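Local coordinates for protein magnesium transporter (Enterococcus faecalis, PDB 2OUX) that probably carries magnesium ions across the cell membrane as a homodimeric transporter, of which this chain is the cytosolic, magnesium-binding part, at residues A[102-105]-A[106-110]. Residues are numbered along the deposited sequence; the frame is centred on the assembly and turned at random.
Sequences VDLL and NMLDK. With MG (magnesium ion), chain D.
Toward the end of helix 98-107, in the MgtE intracellular N domain, Leu104 and Leu108 meet where the chain leaves the helix; Leu104 directly follows the magnesium ligand Asp103, and Leu108 lies about one turn further on. Asn106 N bonds to Val102 O at 3.0 Å, and the same four-residue spacing recurs from Leu108 N to Leu104 O at 3.2 Å. Leu104 O is shared, taking Met107 N as well at 2.8 Å. Leu108 N also reaches Leu105 O, but weakly. Leu108 itself has left helical geometry (psi 162°), yet its side chain turns back over the helix end. There CD1 of Leu104 rests on CG of Leu108 at 3.6 Å, while the CD2 of Leu105 meets the CD1 of Leu108 more loosely. Leu81 of helix 79-83 touches both Leu104 and Leu108, and Ile128 of helix 122-131 lies against Val102 and Leu105, tying the turn into the helical domain. On the metal side, Asp103 OD1 binds magnesium at 2.2 Å, with four waters and Ala141 O completing six ligands, and the ion thus bridges Asp103 to Ala141. One metal-bound water donates to Asp103 OD2, 2.7 Å from its oxygen. This second grip should limit the carboxylate's rotation, and the bound magnesium ions probably offset the closeness of the Asp103 and Glu72 carboxylates.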
loop_
_atom_site.group_PDB
_atom_site.type_symbol
_atom_site.label_atom_id
_atom_site.label_comp_id
_atom_site.label_asym_id
_atom_site.label_seq_id
_atom_site.Cartn_x
_atom_site.Cartn_y
_atom_site.Cartn_z
ATOM N N VAL A 102 17.362 2.441 -13.095
ATOM C CA VAL A 102 17.457 3.651 -13.901
ATOM C C VAL A 102 17.957 4.822 -13.053
ATOM O O VAL A 102 18.817 5.586 -13.492
ATOM C CB VAL A 102 16.089 4.014 -14.538
ATOM C CG1 VAL A 102 16.081 5.464 -14.997
ATOM C CG2 VAL A 102 15.820 3.107 -15.718
ATOM N N ASP A 103 17.438 4.959 -11.837
ATOM C CA ASP A 103 17.869 6.049 -10.973
ATOM C C ASP A 103 19.350 5.948 -10.629
ATOM O O ASP A 103 20.079 6.941 -10.696
ATOM C CB ASP A 103 17.047 6.085 -9.676
ATOM C CG ASP A 103 15.622 6.531 -9.908
ATOM O OD1 ASP A 103 15.291 6.761 -11.081
ATOM O OD2 ASP A 103 14.839 6.638 -8.931
ATOM N N LEU A 104 19.792 4.754 -10.249
ATOM C CA LEU A 104 21.187 4.544 -9.894
ATOM C C LEU A 104 22.042 4.997 -11.077
ATOM O O LEU A 104 22.923 5.844 -10.935
ATOM C CB LEU A 104 21.438 3.063 -9.602
ATOM C CG LEU A 104 22.686 2.639 -8.817
ATOM C CD1 LEU A 104 23.897 3.403 -9.307
ATOM C CD2 LEU A 104 22.472 2.899 -7.336
ATOM N N LEU A 105 21.767 4.436 -12.247
ATOM C CA LEU A 105 22.515 4.777 -13.447
ATOM C C LEU A 105 22.586 6.276 -13.722
ATOM O O LEU A 105 23.659 6.804 -14.018
ATOM C CB LEU A 105 21.923 4.045 -14.642
ATOM C CG LEU A 105 22.093 2.532 -14.483
ATOM C CD1 LEU A 105 21.466 1.810 -15.655
ATOM C CD2 LEU A 105 23.580 2.198 -14.389
ATOM N N ASN A 106 21.459 6.970 -13.613
ATOM C CA ASN A 106 21.451 8.408 -13.853
ATOM C C ASN A 106 22.254 9.184 -12.818
ATOM O O ASN A 106 22.454 10.388 -12.958
ATOM C CB ASN A 106 20.017 8.938 -13.902
ATOM C CG ASN A 106 19.250 8.392 -15.076
ATOM O OD1 ASN A 106 19.777 8.304 -16.175
ATOM N ND2 ASN A 106 17.999 8.022 -14.854
HETATM N N MSE A 107 22.721 8.492 -11.783
HETATM C CA MSE A 107 23.514 9.132 -10.741
HETATM C C MSE A 107 25.004 8.952 -10.988
HETATM O O MSE A 107 25.802 9.836 -10.691
HETATM C CB MSE A 107 23.151 8.566 -9.368
HETATM C CG MSE A 107 21.839 9.096 -8.830
HETATM SE SE MSE A 107 21.881 11.013 -8.500
HETATM C CE MSE A 107 21.426 11.663 -10.273
ATOM N N LEU A 108 25.376 7.804 -11.533
ATOM C CA LEU A 108 26.773 7.526 -11.822
ATOM C C LEU A 108 27.239 8.474 -12.916
ATOM O O LEU A 108 26.420 9.066 -13.621
ATOM C CB LEU A 108 26.936 6.086 -12.300
ATOM C CG LEU A 108 26.381 4.987 -11.391
ATOM C CD1 LEU A 108 26.553 3.641 -12.074
ATOM C CD2 LEU A 108 27.092 5.014 -10.045
ATOM N N ASP A 109 28.554 8.620 -13.047
ATOM C CA ASP A 109 29.134 9.482 -14.071
ATOM C C ASP A 109 28.761 8.915 -15.438
ATOM O O ASP A 109 28.574 7.709 -15.583
ATOM C CB ASP A 109 30.657 9.535 -13.902
ATOM C CG ASP A 109 31.077 10.269 -12.634
ATOM O OD1 ASP A 109 32.258 10.169 -12.242
ATOM O OD2 ASP A 109 30.224 10.959 -12.033
ATOM N N LYS A 110 28.648 9.784 -16.435
ATOM C CA LYS A 110 28.276 9.348 -17.777
ATOM C C LYS A 110 29.066 8.135 -18.272
ATOM O O LYS A 110 28.553 7.349 -19.070
ATOM C CB LYS A 110 28.422 10.508 -18.768
ATOM C CG LYS A 110 27.563 11.727 -18.425
ATOM C CD LYS A 110 26.071 11.380 -18.308
ATOM C CE LYS A 110 25.476 10.895 -19.631
ATOM N NZ LYS A 110 24.018 10.587 -19.520
HETATM MG MG MG D . 13.247 7.179 -11.897
HETATM O O HOH W 1 12.306 6.661 -9.914
HETATM O O HOH W 2 13.975 8.463 -13.786
HETATM O O HOH W 3 13.416 9.179 -11.192
HETATM O O HOH W 4 13.272 5.240 -12.696
#